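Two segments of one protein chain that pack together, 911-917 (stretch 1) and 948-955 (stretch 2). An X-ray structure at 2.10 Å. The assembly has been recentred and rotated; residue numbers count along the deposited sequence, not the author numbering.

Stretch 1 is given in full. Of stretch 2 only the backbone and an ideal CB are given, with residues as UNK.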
ATOM      1  N   ASP B 911     -27.605 -27.699  21.300  1.00 19.82           N
ATOM      2  CA  ASP B 911     -26.708 -27.661  22.534  1.00 20.79           C
ATOM      3  C   ASP B 911     -26.424 -26.209  22.917  1.00 20.98           C
ATOM      4  O   ASP B 911     -26.367 -25.879  24.082  1.00 17.24           O
ATOM      5  CB  ASP B 911     -25.390 -28.330  22.246  1.00 20.05           C
ATOM      6  CG  ASP B 911     -25.489 -29.832  22.074  1.00 22.02           C
ATOM      7  OD1 ASP B 911     -26.553 -30.438  22.444  1.00 22.69           O
ATOM      8  OD2 ASP B 911     -24.443 -30.419  21.606  1.00 21.20           O
ATOM      9  N   LYS B 912     -26.361 -25.313  21.910  1.00 21.29           N
ATOM     10  CA  LYS B 912     -26.023 -23.916  22.148  1.00 19.79           C
ATOM     11  C   LYS B 912     -27.009 -23.218  23.084  1.00 20.53           C
ATOM     12  O   LYS B 912     -26.601 -22.636  24.100  1.00 21.41           O
ATOM     13  CB  LYS B 912     -25.923 -23.185  20.835  1.00 22.06           C
ATOM     14  CG  LYS B 912     -25.692 -21.691  20.956  1.00 23.89           C
ATOM     15  CD  LYS B 912     -25.222 -21.134  19.594  1.00 23.92           C
ATOM     16  CE  LYS B 912     -24.857 -19.686  19.834  1.00 27.53           C
ATOM     17  NZ  LYS B 912     -24.200 -19.008  18.677  1.00 31.32           N
ATOM     18  N   GLN B 913     -28.292 -23.301  22.787  1.00 17.57           N
ATOM     19  CA  GLN B 913     -29.310 -22.733  23.629  1.00 19.96           C
ATOM     20  C   GLN B 913     -29.621 -23.560  24.899  1.00 19.10           C
ATOM     21  O   GLN B 913     -29.978 -22.991  26.012  1.00 18.94           O
ATOM     22  CB  GLN B 913     -30.608 -22.479  22.853  1.00 23.30           C
ATOM     23  CG  GLN B 913     -30.429 -21.554  21.648  1.00 30.43           C
ATOM     24  CD  GLN B 913     -29.755 -22.220  20.389  1.00 36.95           C
ATOM     25  OE1 GLN B 913     -29.696 -23.488  20.214  1.00 34.89           O
ATOM     26  NE2 GLN B 913     -29.177 -21.352  19.525  1.00 39.27           N
ATOM     27  N   ASN B 914     -29.523 -24.861  24.755  1.00 18.57           N
ATOM     28  CA  ASN B 914     -29.821 -25.747  25.856  1.00 19.11           C
ATOM     29  C   ASN B 914     -28.739 -25.656  26.984  1.00 18.28           C
ATOM     30  O   ASN B 914     -29.055 -25.928  28.130  1.00 17.80           O
ATOM     31  CB  ASN B 914     -29.898 -27.157  25.374  1.00 18.56           C
ATOM     32  CG  ASN B 914     -31.113 -27.426  24.455  1.00 21.51           C
ATOM     33  OD1 ASN B 914     -32.038 -26.661  24.390  1.00 24.46           O
ATOM     34  ND2 ASN B 914     -31.087 -28.545  23.781  1.00 21.90           N
ATOM     35  N   PHE B 915     -27.488 -25.396  26.619  1.00 17.52           N
ATOM     36  CA  PHE B 915     -26.441 -25.153  27.600  1.00 18.38           C
ATOM     37  C   PHE B 915     -26.795 -23.968  28.477  1.00 16.85           C
ATOM     38  O   PHE B 915     -26.679 -24.037  29.709  1.00 15.16           O
ATOM     39  CB  PHE B 915     -25.099 -24.988  26.909  1.00 18.17           C
ATOM     40  CG  PHE B 915     -23.895 -24.933  27.846  1.00 19.50           C
ATOM     41  CD1 PHE B 915     -23.812 -25.710  28.982  1.00 18.90           C
ATOM     42  CD2 PHE B 915     -22.812 -24.089  27.552  1.00 18.59           C
ATOM     43  CE1 PHE B 915     -22.693 -25.683  29.778  1.00 19.08           C
ATOM     44  CE2 PHE B 915     -21.722 -24.035  28.377  1.00 19.00           C
ATOM     45  CZ  PHE B 915     -21.652 -24.848  29.490  1.00 20.69           C
ATOM     46  N   THR B 916     -27.323 -22.929  27.856  1.00 16.23           N
ATOM     47  CA  THR B 916     -27.758 -21.729  28.572  1.00 15.00           C
ATOM     48  C   THR B 916     -28.904 -22.147  29.525  1.00 16.93           C
ATOM     49  O   THR B 916     -28.962 -21.725  30.714  1.00 14.77           O
ATOM     50  CB  THR B 916     -28.221 -20.687  27.560  1.00 15.68           C
ATOM     51  OG1 THR B 916     -27.102 -20.371  26.721  1.00 16.31           O
ATOM     52  CG2 THR B 916     -28.823 -19.446  28.270  1.00 20.58           C
ATOM     53  N   ALA B 917     -29.850 -22.949  29.034  1.00 15.00           N
ATOM     54  CA  ALA B 917     -31.002 -23.349  29.905  1.00 14.51           C
ATOM     55  C   ALA B 917     -30.545 -24.271  31.012  1.00 13.55           C
ATOM     56  O   ALA B 917     -31.046 -24.177  32.153  1.00 17.03           O
ATOM     57  CB  ALA B 917     -32.155 -23.987  29.042  1.00 15.27           C
ATOM     58  N   UNK B 948     -14.706 -21.642  17.336  1.00 25.35           N
ATOM     59  CA  UNK B 948     -15.880 -22.510  17.207  1.00 26.18           C
ATOM     60  C   UNK B 948     -16.597 -22.694  18.555  1.00 21.76           C
ATOM     61  O   UNK B 948     -17.851 -22.630  18.630  1.00 24.70           O
ATOM     62  CB  UNK B 948     -15.466 -23.872  16.645  1.00 26.18           C
ATOM     63  N   UNK B 949     -15.805 -22.778  19.594  1.00 21.31           N
ATOM     64  CA  UNK B 949     -16.340 -22.822  21.009  1.00 22.15           C
ATOM     65  C   UNK B 949     -17.137 -21.584  21.301  1.00 22.12           C
ATOM     66  O   UNK B 949     -18.329 -21.647  21.697  1.00 23.28           O
ATOM     67  CB  UNK B 949     -15.213 -22.947  22.036  1.00 22.15           C
ATOM     68  N   UNK B 950     -16.548 -20.442  20.992  1.00 20.64           N
ATOM     69  CA  UNK B 950     -17.202 -19.162  21.254  1.00 20.59           C
ATOM     70  C   UNK B 950     -18.570 -19.014  20.520  1.00 21.91           C
ATOM     71  O   UNK B 950     -19.586 -18.444  21.005  1.00 24.85           O
ATOM     72  CB  UNK B 950     -16.265 -18.027  20.836  1.00 20.59           C
ATOM     73  N   UNK B 951     -18.614 -19.609  19.341  1.00 22.27           N
ATOM     74  CA  UNK B 951     -19.777 -19.561  18.528  1.00 24.86           C
ATOM     75  C   UNK B 951     -20.796 -20.615  18.897  1.00 24.88           C
ATOM     76  O   UNK B 951     -21.915 -20.549  18.401  1.00 27.73           O
ATOM     77  CB  UNK B 951     -19.380 -19.703  17.057  1.00 24.86           C
ATOM     78  N   UNK B 952     -20.383 -21.602  19.680  1.00 22.82           N
ATOM     79  CA  UNK B 952     -21.198 -22.755  20.029  1.00 23.87           C
ATOM     80  C   UNK B 952     -21.865 -22.576  21.405  1.00 25.33           C
ATOM     81  O   UNK B 952     -22.663 -23.415  21.778  1.00 23.39           O
ATOM     82  CB  UNK B 952     -20.341 -24.022  20.016  1.00 23.87           C
ATOM     83  N   UNK B 953     -21.592 -21.445  22.088  1.00 24.02           N
ATOM     84  CA  UNK B 953     -22.059 -21.161  23.445  1.00 21.29           C
ATOM     85  C   UNK B 953     -22.506 -19.714  23.519  1.00 19.38           C
ATOM     86  O   UNK B 953     -21.969 -18.888  22.855  1.00 24.49           O
ATOM     87  CB  UNK B 953     -20.968 -21.444  24.479  1.00 21.29           C
ATOM     88  N   UNK B 954     -23.494 -19.399  24.305  1.00 17.06           N
ATOM     89  CA  UNK B 954     -23.972 -18.048  24.435  1.00 18.07           C
ATOM     90  C   UNK B 954     -23.240 -17.343  25.584  1.00 17.35           C
ATOM     91  O   UNK B 954     -23.816 -17.118  26.625  1.00 16.81           O
ATOM     92  CB  UNK B 954     -25.485 -18.037  24.660  1.00 18.07           C
ATOM     93  N   UNK B 955     -21.977 -16.984  25.350  1.00 16.66           N
ATOM     94  CA  UNK B 955     -21.193 -16.367  26.400  1.00 19.06           C
ATOM     95  C   UNK B 955     -21.843 -15.193  27.054  1.00 19.69           C
ATOM     96  O   UNK B 955     -21.858 -15.086  28.335  1.00 18.07           O
ATOM     97  CB  UNK B 955     -19.837 -15.930  25.842  1.00 19.06           C
TER

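Position 948 lies on a helix, with nothing of stretch 1 within 5.5 Å of its ideal CB. Stretch 1 therefore sets no demand, and most helix-tolerant residues would serve; it is Ile948, which makes no contact across the interface.

At position 949 CA-to-CB points away, so a short side chain would miss stretch 1 altogether. Only a long one could come back toward the ring of Phe915. The residue is Tyr949, whose OH comes 4.1 Å from Phe915 CE2.

Position 950 also points away, and stretch 1 leaves the choice open. Ile950 stays clear of it.

Position 951 offers its backbone first: its O lies 2.8 Å from Lys912 NZ, and this hydrogen bond, donated by the ammonium group, is available to any residue type. The ideal CB is 5.1 Å from Lys912 NZ, so a polar or acidic side chain would be compatible with the nearby charge. The residue is Asn951; the side chain of Asn951 comes no closer than 4.6 Å, from OD1 to Lys912 NZ.

At position 952 the CB again points away, while the backbone O sits 3.4 Å from both CA and CB of Lys912, the former a CA-H...O contact. A small residue is sufficient here. Ser952 turns its hydroxyl back to its own helix, OG donating to Ile948 O at 2.7 Å.

Position 953 has extended angles (-138/147), which beta-branched residues favour. Its CB points away, yet lies 4.5 Å from Phe915 CD2, so a compact apolar side chain such as valine or isoleucine could meet the ring. Val953 does so through CG2, 3.9 Å from Phe915 CD2. Water 2 joins its backbone to the lysine, donating to Val953 O (2.9 Å) and accepting from Lys912 NZ (3.0 Å).

Position 954 points toward stretch 1, with its ideal CB 3.5 Å from Thr916 OG1 and 4.8 Å from Lys912 O. Thr916 offers a hydroxyl and Gln913 an amide NH2, so a side chain carrying an acceptor is attractive: glutamate, glutamine or a shorter acid. Glu954 reaches across the helix of stretch 1, its CG 3.9 Å from Lys912 CG, and OE1 accepts from Thr916 OG1 at 2.6 Å. Water 3 extends the link, donating to Glu954 OE2 (2.8 Å) and accepting from Gln913 NE2 (2.6 Å). The backbone is held too: Glu954 N donates to water 1 (2.8 Å), which donates in turn to Lys912 O and Thr916 OG1, each at 2.7 Å.

Position 955 starts a helix and points away, leaving its identity open as far as stretch 1 is concerned. Leu955 comes no closer than 6.8 Å, from CD2 to Phe915 CE2.

Stretch 2 (948-955) IYINSVEL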
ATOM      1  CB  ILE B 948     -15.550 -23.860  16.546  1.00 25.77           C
ATOM      2  CG1 ILE B 948     -16.857 -24.573  16.187  1.00 30.02           C
ATOM      3  CG2 ILE B 948     -14.618 -24.698  17.356  1.00 27.68           C
ATOM      4  CD1 ILE B 948     -16.691 -25.824  15.366  1.00 33.68           C
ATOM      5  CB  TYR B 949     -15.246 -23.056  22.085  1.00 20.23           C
ATOM      6  CG  TYR B 949     -15.904 -23.177  23.432  1.00 18.98           C
ATOM      7  CD1 TYR B 949     -16.388 -24.432  23.903  1.00 20.41           C
ATOM      8  CD2 TYR B 949     -16.118 -22.094  24.206  1.00 19.27           C
ATOM      9  CE1 TYR B 949     -17.040 -24.544  25.150  1.00 19.09           C
ATOM     10  CE2 TYR B 949     -16.801 -22.178  25.464  1.00 18.67           C
ATOM     11  CZ  TYR B 949     -17.265 -23.408  25.913  1.00 19.66           C
ATOM     12  OH  TYR B 949     -17.885 -23.506  27.122  1.00 17.76           O
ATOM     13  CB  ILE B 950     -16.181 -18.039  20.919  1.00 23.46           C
ATOM     14  CG1 ILE B 950     -15.060 -18.011  21.959  1.00 24.25           C
ATOM     15  CG2 ILE B 950     -16.866 -16.694  20.948  1.00 24.94           C
ATOM     16  CD1 ILE B 950     -13.903 -17.119  21.610  1.00 26.70           C
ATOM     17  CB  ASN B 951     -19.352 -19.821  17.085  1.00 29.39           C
ATOM     18  CG  ASN B 951     -20.347 -19.295  16.116  1.00 37.78           C
ATOM     19  OD1 ASN B 951     -20.522 -18.102  16.023  1.00 47.47           O
ATOM     20  ND2 ASN B 951     -21.029 -20.188  15.409  1.00 40.47           N
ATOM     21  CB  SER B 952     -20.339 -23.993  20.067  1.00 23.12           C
ATOM     22  OG  SER B 952     -19.879 -24.394  18.815  1.00 22.36           O
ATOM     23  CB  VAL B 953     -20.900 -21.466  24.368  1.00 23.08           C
ATOM     24  CG1 VAL B 953     -21.128 -20.955  25.742  1.00 32.12           C
ATOM     25  CG2 VAL B 953     -20.717 -22.961  24.432  1.00 22.39           C
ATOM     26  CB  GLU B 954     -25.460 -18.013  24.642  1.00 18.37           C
ATOM     27  CG  GLU B 954     -26.171 -18.884  23.624  1.00 21.62           C
ATOM     28  CD  GLU B 954     -27.684 -18.765  23.698  1.00 22.27           C
ATOM     29  OE1 GLU B 954     -28.359 -19.240  24.681  1.00 20.74           O
ATOM     30  OE2 GLU B 954     -28.217 -18.175  22.751  1.00 24.25           O
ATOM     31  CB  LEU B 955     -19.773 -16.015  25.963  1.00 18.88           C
ATOM     32  CG  LEU B 955     -18.891 -17.164  25.540  1.00 18.82           C
ATOM     33  CD1 LEU B 955     -17.582 -16.620  25.020  1.00 18.78           C
ATOM     34  CD2 LEU B 955     -18.621 -18.222  26.589  1.00 20.78           C
TER
HETATM   35  O   HOH W   1     -24.808 -21.438  25.756  1.00 16.08           O
HETATM   36  O   HOH W   2     -22.546 -17.313  20.437  1.00 31.01           O
HETATM   37  O   HOH W   3     -28.600 -18.857  20.070  1.00 38.66           O
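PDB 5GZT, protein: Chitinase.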